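Local coordinates for glucosamine--fructose-6-phosphate aminotransferase [isomerizing] (Francisella tularensis subsp. tularensis, PDB 3TBF), which probably makes glucosamine 6-phosphate from fructose 6-phosphate with nitrogen from glutamine, the sugar-isomerising step falling to the C-terminal part present here, at residues Val99-Glu113 / Tyr129-Leu143. Residues are numbered along the deposited sequence; the frame is centred on the assembly and turned at random.
Sequences VVDGSLFVSISQSGE and YVGSMCICNVPNSSL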
ATOM      1  N   VAL A  99      17.125   8.738   6.030  1.00 29.51           N
ATOM      2  CA  VAL A  99      16.517  10.008   5.754  1.00 30.61           C
ATOM      3  C   VAL A  99      17.343  10.746   4.727  1.00 32.63           C
ATOM      4  O   VAL A  99      18.459  11.141   5.007  1.00 33.52           O
ATOM      5  CB  VAL A  99      16.470  10.830   7.023  1.00 30.62           C
ATOM      6  CG1 VAL A  99      15.914  12.255   6.716  1.00 31.29           C
ATOM      7  CG2 VAL A  99      15.644  10.109   8.051  1.00 28.06           C
ATOM      8  N   VAL A 100      16.802  10.910   3.532  1.00 34.42           N
ATOM      9  CA  VAL A 100      17.456  11.707   2.478  1.00 36.97           C
ATOM     10  C   VAL A 100      17.892  13.117   2.998  1.00 37.37           C
ATOM     11  O   VAL A 100      17.184  13.752   3.797  1.00 36.79           O
ATOM     12  CB  VAL A 100      16.451  11.893   1.292  1.00 37.76           C
ATOM     13  CG1 VAL A 100      17.008  12.820   0.263  1.00 40.13           C
ATOM     14  CG2 VAL A 100      16.049  10.485   0.663  1.00 39.73           C
ATOM     15  N   ASP A 101      19.045  13.616   2.564  1.00 37.88           N
ATOM     16  CA  ASP A 101      19.386  15.018   2.889  1.00 38.50           C
ATOM     17  C   ASP A 101      18.282  15.963   2.382  1.00 36.20           C
ATOM     18  O   ASP A 101      17.724  15.776   1.306  1.00 34.80           O
ATOM     19  CB  ASP A 101      20.730  15.467   2.274  1.00 40.49           C
ATOM     20  CG  ASP A 101      21.956  15.272   3.224  1.00 45.56           C
ATOM     21  OD1 ASP A 101      21.822  15.160   4.478  1.00 49.46           O
ATOM     22  OD2 ASP A 101      23.095  15.255   2.688  1.00 50.96           O
ATOM     23  N   GLY A 102      17.989  16.986   3.171  1.00 34.70           N
ATOM     24  CA  GLY A 102      17.005  17.986   2.769  1.00 33.59           C
ATOM     25  C   GLY A 102      15.555  17.516   2.826  1.00 31.16           C
ATOM     26  O   GLY A 102      14.691  18.046   2.124  1.00 29.92           O
ATOM     27  N   SER A 103      15.308  16.535   3.691  1.00 28.81           N
ATOM     28  CA  SER A 103      14.004  15.942   3.838  1.00 26.64           C
ATOM     29  C   SER A 103      13.134  16.748   4.780  1.00 24.13           C
ATOM     30  O   SER A 103      13.567  17.070   5.883  1.00 24.99           O
ATOM     31  CB  SER A 103      14.137  14.541   4.399  1.00 26.06           C
ATOM     32  OG  SER A 103      13.908  13.620   3.383  1.00 28.20           O
ATOM     33  N   LEU A 104      11.908  17.033   4.362  1.00 20.86           N
ATOM     34  CA  LEU A 104      10.938  17.701   5.218  1.00 18.83           C
ATOM     35  C   LEU A 104       9.998  16.647   5.738  1.00 17.07           C
ATOM     36  O   LEU A 104       9.492  15.842   4.968  1.00 17.18           O
ATOM     37  CB  LEU A 104      10.152  18.739   4.409  1.00 18.72           C
ATOM     38  CG  LEU A 104       9.078  19.522   5.135  1.00 18.79           C
ATOM     39  CD1 LEU A 104       9.760  20.446   6.157  1.00 17.06           C
ATOM     40  CD2 LEU A 104       8.180  20.258   4.148  1.00 14.48           C
ATOM     41  N   PHE A 105       9.823  16.613   7.043  1.00 15.95           N
ATOM     42  CA  PHE A 105       8.912  15.702   7.701  1.00 15.28           C
ATOM     43  C   PHE A 105       7.528  16.369   7.772  1.00 15.23           C
ATOM     44  O   PHE A 105       7.351  17.411   8.370  1.00 16.64           O
ATOM     45  CB  PHE A 105       9.436  15.356   9.107  1.00 14.88           C
ATOM     46  CG  PHE A 105       8.601  14.350   9.830  1.00 16.69           C
ATOM     47  CD1 PHE A 105       7.443  14.734  10.504  1.00 19.01           C
ATOM     48  CD2 PHE A 105       8.927  13.020   9.814  1.00 18.26           C
ATOM     49  CE1 PHE A 105       6.645  13.787  11.164  1.00 17.34           C
ATOM     50  CE2 PHE A 105       8.147  12.078  10.502  1.00 20.40           C
ATOM     51  CZ  PHE A 105       6.992  12.470  11.147  1.00 18.23           C
ATOM     52  N   VAL A 106       6.558  15.795   7.081  1.00 15.01           N
ATOM     53  CA  VAL A 106       5.208  16.312   7.041  1.00 13.80           C
ATOM     54  C   VAL A 106       4.315  15.283   7.698  1.00 13.99           C
ATOM     55  O   VAL A 106       4.291  14.117   7.279  1.00 13.95           O
ATOM     56  CB  VAL A 106       4.740  16.495   5.635  1.00 13.91           C
ATOM     57  CG1 VAL A 106       3.220  16.894   5.598  1.00 14.07           C
ATOM     58  CG2 VAL A 106       5.589  17.512   4.945  1.00 12.92           C
ATOM     59  N   SER A 107       3.623  15.681   8.764  1.00 13.65           N
ATOM     60  CA  SER A 107       2.611  14.833   9.350  1.00 13.39           C
ATOM     61  C   SER A 107       1.191  15.364   9.057  1.00 13.07           C
ATOM     62  O   SER A 107       0.965  16.544   8.778  1.00 10.81           O
ATOM     63  CB  SER A 107       2.846  14.704  10.835  1.00 14.63           C
ATOM     64  OG  SER A 107       2.771  15.935  11.475  1.00 17.75           O
ATOM     65  N   ILE A 108       0.243  14.454   8.978  1.00 12.66           N
ATOM     66  CA  ILE A 108      -1.115  14.851   8.731  1.00 12.72           C
ATOM     67  C   ILE A 108      -1.962  14.264   9.835  1.00 13.64           C
ATOM     68  O   ILE A 108      -1.891  13.078  10.079  1.00 13.17           O
ATOM     69  CB  ILE A 108      -1.610  14.310   7.398  1.00 12.58           C
ATOM     70  CG1 ILE A 108      -0.655  14.707   6.245  1.00 11.53           C
ATOM     71  CG2 ILE A 108      -3.013  14.854   7.117  1.00  9.24           C
ATOM     72  CD1 ILE A 108      -0.987  14.064   4.917  1.00  5.99           C
ATOM     73  N   SER A 109      -2.748  15.101  10.503  1.00 14.90           N
ATOM     74  CA  SER A 109      -3.596  14.628  11.578  1.00 15.82           C
ATOM     75  C   SER A 109      -4.751  15.562  11.864  1.00 16.75           C
ATOM     76  O   SER A 109      -4.562  16.764  12.011  1.00 18.43           O
ATOM     77  CB  SER A 109      -2.807  14.515  12.837  1.00 16.41           C
ATOM     78  OG  SER A 109      -3.604  13.958  13.845  1.00 17.00           O
ATOM     79  N   GLN A 110      -5.943  15.007  11.998  1.00 17.17           N
ATOM     80  CA  GLN A 110      -7.092  15.816  12.379  1.00 18.14           C
ATOM     81  C   GLN A 110      -6.908  16.337  13.814  1.00 18.07           C
ATOM     82  O   GLN A 110      -6.918  17.512  14.044  1.00 16.49           O
ATOM     83  CB  GLN A 110      -8.395  15.022  12.273  1.00 18.07           C
ATOM     84  CG  GLN A 110      -9.664  15.891  12.427  1.00 23.07           C
ATOM     85  CD  GLN A 110      -9.896  16.375  13.849  1.00 30.13           C
ATOM     86  OE1 GLN A 110      -9.843  15.586  14.810  1.00 35.30           O
ATOM     87  NE2 GLN A 110     -10.152  17.683  14.006  1.00 36.15           N
ATOM     88  N   SER A 111      -6.731  15.427  14.759  1.00 17.99           N
ATOM     89  CA  SER A 111      -6.692  15.767  16.164  1.00 18.25           C
ATOM     90  C   SER A 111      -5.399  16.389  16.607  1.00 18.25           C
ATOM     91  O   SER A 111      -5.366  17.054  17.618  1.00 19.47           O
ATOM     92  CB  SER A 111      -6.878  14.472  17.002  1.00 18.65           C
ATOM     93  OG  SER A 111      -5.791  13.591  16.829  1.00 16.20           O
ATOM     94  N   GLY A 112      -4.326  16.108  15.903  1.00 18.35           N
ATOM     95  CA  GLY A 112      -2.971  16.453  16.364  1.00 19.17           C
ATOM     96  C   GLY A 112      -2.398  15.674  17.550  1.00 19.46           C
ATOM     97  O   GLY A 112      -1.352  16.060  18.106  1.00 20.44           O
ATOM     98  N   GLU A 113      -3.062  14.587  17.935  1.00 19.25           N
ATOM     99  CA  GLU A 113      -2.641  13.763  19.071  1.00 19.32           C
ATOM    100  C   GLU A 113      -2.376  12.282  18.691  1.00 19.43           C
ATOM    101  O   GLU A 113      -2.047  11.491  19.518  1.00 20.38           O
ATOM    102  CB  GLU A 113      -3.690  13.833  20.187  1.00 19.82           C
ATOM    103  CG  GLU A 113      -4.008  15.234  20.744  1.00 21.38           C
ATOM    104  CD  GLU A 113      -2.746  15.974  21.315  1.00 25.82           C
ATOM    105  OE1 GLU A 113      -1.774  15.298  21.728  1.00 27.89           O
ATOM    106  OE2 GLU A 113      -2.716  17.235  21.341  1.00 29.05           O
ATOM    107  N   TYR A 129      16.386  15.381   9.288  1.00 27.91           N
ATOM    108  CA  TYR A 129      15.398  16.181   8.534  1.00 27.54           C
ATOM    109  C   TYR A 129      15.734  17.659   8.671  1.00 27.76           C
ATOM    110  O   TYR A 129      16.303  18.065   9.686  1.00 28.51           O
ATOM    111  CB  TYR A 129      13.978  15.968   9.050  1.00 27.04           C
ATOM    112  CG  TYR A 129      13.431  14.590   8.819  1.00 25.12           C
ATOM    113  CD1 TYR A 129      12.853  14.258   7.616  1.00 25.29           C
ATOM    114  CD2 TYR A 129      13.473  13.627   9.806  1.00 24.89           C
ATOM    115  CE1 TYR A 129      12.316  13.004   7.383  1.00 23.58           C
ATOM    116  CE2 TYR A 129      12.959  12.368   9.590  1.00 24.77           C
ATOM    117  CZ  TYR A 129      12.368  12.063   8.370  1.00 24.78           C
ATOM    118  OH  TYR A 129      11.851  10.809   8.146  1.00 23.76           O
ATOM    119  N   VAL A 130      15.370  18.459   7.674  1.00 27.01           N
ATOM    120  CA  VAL A 130      15.589  19.897   7.738  1.00 27.39           C
ATOM    121  C   VAL A 130      14.569  20.564   8.664  1.00 27.08           C
ATOM    122  O   VAL A 130      14.793  21.655   9.186  1.00 27.11           O
ATOM    123  CB  VAL A 130      15.535  20.555   6.330  1.00 27.88           C
ATOM    124  CG1 VAL A 130      16.618  19.983   5.435  1.00 26.82           C
ATOM    125  CG2 VAL A 130      14.177  20.377   5.666  1.00 27.38           C
ATOM    126  N   GLY A 131      13.435  19.902   8.847  1.00 26.55           N
ATOM    127  CA  GLY A 131      12.374  20.427   9.709  1.00 26.21           C
ATOM    128  C   GLY A 131      11.073  19.654   9.598  1.00 24.54           C
ATOM    129  O   GLY A 131      11.020  18.616   8.944  1.00 24.70           O
ATOM    130  N   SER A 132      10.031  20.157  10.242  1.00 22.90           N
ATOM    131  CA  SER A 132       8.730  19.488  10.263  1.00 21.57           C
ATOM    132  C   SER A 132       7.565  20.448  10.002  1.00 20.84           C
ATOM    133  O   SER A 132       7.623  21.647  10.319  1.00 19.38           O
ATOM    134  CB  SER A 132       8.510  18.790  11.604  1.00 21.35           C
ATOM    135  OG  SER A 132       8.723  19.698  12.671  1.00 22.86           O
HETATM  136  N   MSE A 133       6.504  19.898   9.424  1.00 20.26           N
HETATM  137  CA  MSE A 133       5.290  20.642   9.172  1.00 19.63           C
HETATM  138  C   MSE A 133       4.130  19.754   9.502  1.00 19.56           C
HETATM  139  O   MSE A 133       4.121  18.618   9.133  1.00 21.07           O
HETATM  140  CB  MSE A 133       5.188  21.062   7.716  1.00 19.67           C
HETATM  141  CG  MSE A 133       3.843  21.737   7.396  1.00 19.45           C
HETATM  142 SE   MSE A 133       3.762  22.420   5.588  0.60 25.70          SE
HETATM  143  CE  MSE A 133       3.277  20.732   4.618  1.00 18.78           C
ATOM    144  N   CYS A 134       3.139  20.291  10.170  1.00 20.09           N
ATOM    145  CA  CYS A 134       1.937  19.562  10.460  1.00 21.18           C
ATOM    146  C   CYS A 134       0.780  20.078   9.652  1.00 19.23           C
ATOM    147  O   CYS A 134       0.544  21.274   9.609  1.00 18.42           O
ATOM    148  CB  CYS A 134       1.545  19.728  11.928  1.00 22.71           C
ATOM    149  SG  CYS A 134       0.082  18.672  12.222  1.00 33.69           S
ATOM    150  N   ILE A 135       0.035  19.182   9.030  1.00 18.21           N
ATOM    151  CA  ILE A 135      -1.279  19.545   8.484  1.00 17.58           C
ATOM    152  C   ILE A 135      -2.323  19.096   9.491  1.00 19.52           C
ATOM    153  O   ILE A 135      -2.626  17.906   9.580  1.00 18.29           O
ATOM    154  CB  ILE A 135      -1.556  18.864   7.174  1.00 16.68           C
ATOM    155  CG1 ILE A 135      -0.419  19.163   6.225  1.00 17.46           C
ATOM    156  CG2 ILE A 135      -2.932  19.231   6.604  1.00 11.35           C
ATOM    157  CD1 ILE A 135      -0.827  19.658   5.037  1.00 19.42           C
ATOM    158  N   CYS A 136      -2.847  20.040  10.280  1.00 21.25           N
ATOM    159  CA  CYS A 136      -3.674  19.637  11.450  1.00 23.58           C
ATOM    160  C   CYS A 136      -4.916  20.483  11.528  1.00 22.08           C
ATOM    161  O   CYS A 136      -4.960  21.536  10.940  1.00 21.13           O
ATOM    162  CB  CYS A 136      -2.859  19.661  12.769  1.00 24.29           C
ATOM    163  SG  CYS A 136      -3.817  19.285  14.386  1.00 36.35           S
ATOM    164  N   ASN A 137      -5.919  19.985  12.240  1.00 22.20           N
ATOM    165  CA  ASN A 137      -7.200  20.671  12.419  1.00 22.62           C
ATOM    166  C   ASN A 137      -7.413  21.341  13.800  1.00 22.90           C
ATOM    167  O   ASN A 137      -8.265  22.215  13.943  1.00 22.91           O
ATOM    168  CB  ASN A 137      -8.370  19.728  12.170  1.00 22.21           C
ATOM    169  CG  ASN A 137      -9.662  20.492  11.886  1.00 23.92           C
ATOM    170  OD1 ASN A 137      -9.680  21.360  11.029  1.00 23.39           O
ATOM    171  ND2 ASN A 137     -10.727  20.163  12.594  1.00 23.85           N
ATOM    172  N   VAL A 138      -6.648  20.922  14.793  1.00 23.67           N
ATOM    173  CA  VAL A 138      -6.791  21.409  16.168  1.00 24.09           C
ATOM    174  C   VAL A 138      -5.559  22.207  16.528  1.00 25.50           C
ATOM    175  O   VAL A 138      -4.502  21.628  16.774  1.00 24.53           O
ATOM    176  CB  VAL A 138      -6.930  20.251  17.154  1.00 24.31           C
ATOM    177  CG1 VAL A 138      -6.878  20.784  18.656  1.00 24.17           C
ATOM    178  CG2 VAL A 138      -8.192  19.450  16.834  1.00 20.75           C
ATOM    179  N   PRO A 139      -5.677  23.540  16.559  1.00 27.69           N
ATOM    180  CA  PRO A 139      -4.521  24.334  16.961  1.00 29.58           C
ATOM    181  C   PRO A 139      -4.274  24.123  18.438  1.00 31.44           C
ATOM    182  O   PRO A 139      -5.221  23.912  19.239  1.00 33.20           O
ATOM    183  CB  PRO A 139      -4.945  25.791  16.672  1.00 30.18           C
ATOM    184  CG  PRO A 139      -6.441  25.788  16.741  1.00 29.67           C
ATOM    185  CD  PRO A 139      -6.886  24.359  16.373  1.00 28.07           C
ATOM    186  N   ASN A 140      -3.025  24.179  18.821  1.00 32.37           N
ATOM    187  CA  ASN A 140      -2.712  23.844  20.197  1.00 34.13           C
ATOM    188  C   ASN A 140      -2.906  22.337  20.470  1.00 32.36           C
ATOM    189  O   ASN A 140      -3.621  21.918  21.375  1.00 33.49           O
ATOM    190  CB  ASN A 140      -3.505  24.684  21.203  1.00 34.67           C
ATOM    191  CG  ASN A 140      -2.982  24.488  22.615  1.00 40.67           C
ATOM    192  OD1 ASN A 140      -1.761  24.451  22.811  1.00 46.32           O
ATOM    193  ND2 ASN A 140      -3.887  24.277  23.594  1.00 44.53           N
ATOM    194  N   SER A 141      -2.266  21.536  19.642  1.00 30.16           N
ATOM    195  CA  SER A 141      -2.248  20.100  19.799  1.00 27.79           C
ATOM    196  C   SER A 141      -0.772  19.766  19.827  1.00 25.52           C
ATOM    197  O   SER A 141       0.027  20.583  19.470  1.00 24.93           O
ATOM    198  CB  SER A 141      -2.972  19.429  18.636  1.00 26.92           C
ATOM    199  OG  SER A 141      -2.424  19.849  17.404  1.00 27.48           O
ATOM    200  N   SER A 142      -0.418  18.594  20.301  1.00 24.53           N
ATOM    201  CA  SER A 142       0.976  18.215  20.419  1.00 23.32           C
ATOM    202  C   SER A 142       1.671  18.318  19.069  1.00 22.54           C
ATOM    203  O   SER A 142       2.764  18.855  18.982  1.00 22.16           O
ATOM    204  CB  SER A 142       1.086  16.791  20.927  1.00 23.40           C
ATOM    205  OG  SER A 142       0.368  16.622  22.124  1.00 22.45           O
ATOM    206  N   LEU A 143       1.021  17.824  18.018  1.00 21.23           N
ATOM    207  CA  LEU A 143       1.590  17.892  16.686  1.00 21.37           C
ATOM    208  C   LEU A 143       1.869  19.318  16.200  1.00 21.14           C
ATOM    209  O   LEU A 143       2.914  19.570  15.601  1.00 22.44           O
ATOM    210  CB  LEU A 143       0.700  17.180  15.683  1.00 20.51           C
ATOM    211  CG  LEU A 143       0.890  15.669  15.555  1.00 23.19           C
ATOM    212  CD1 LEU A 143      -0.141  15.169  14.541  1.00 23.97           C
ATOM    213  CD2 LEU A 143       2.302  15.241  15.159  1.00 20.00           C
TER
HETATM  214  O   HOH W   1       5.165  17.411  11.596  1.00 25.86           O
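Phe105 and Tyr129 meet edge-to-face, the Phe105 edge toward a Tyr129 face with the planes at 82°. Phe105 CG lies anti to the backbone N (chi1 -176°), which brings CD2 to 3.9 Å from Tyr129 CZ. Phe105 CB sits over the same face, nearer its rim. Val99 closes the opposite face, with CG1 over the ring centre at 3.7 Å from Tyr129 CE1. The tyrosine ring is thus held between the two residues.

Strands 103-109 and 131-136 run parallel. Phe105 N bonds to Gly131 O, and Met133 N to Phe105 O at 2.8 Å. The alternation continues through Ser107 N to Met133 O, Ile135 N to Ser107 O and Ser109 N to Ile135 O. A water is hydrogen-bonded to Ser107 OG at 2.8 Å, and donates a weak bond to Met133 O.

On the face carrying Val106, Ile108 and Ile135, the selenomethionine Met133 runs beside Val106. Its CE is 4.0 Å from Val106 CG1. Helix 165-184 packs on Met133 and Ile108. Helix 115-124 touches Phe105, Ser107 and Ser132 on the other face.

Beyond the strands, Glu113 grips the start of helix 142-146 with both carboxylate oxygens. Ser142 OG donates to the syn lone pair of Glu113 OE1 at 2.5 Å. Ser142 N reaches Glu113 OE2 at 2.9 Å from above the carboxylate plane. Leu143 N bonds to Gly112 O at 3.0 Å.

Strand 103-109, helix 115-124 and strand 129-136 form a beta-alpha-beta unit in the five-stranded parallel sheet of a SIS (sugar isomerase) domain, with helices on both faces.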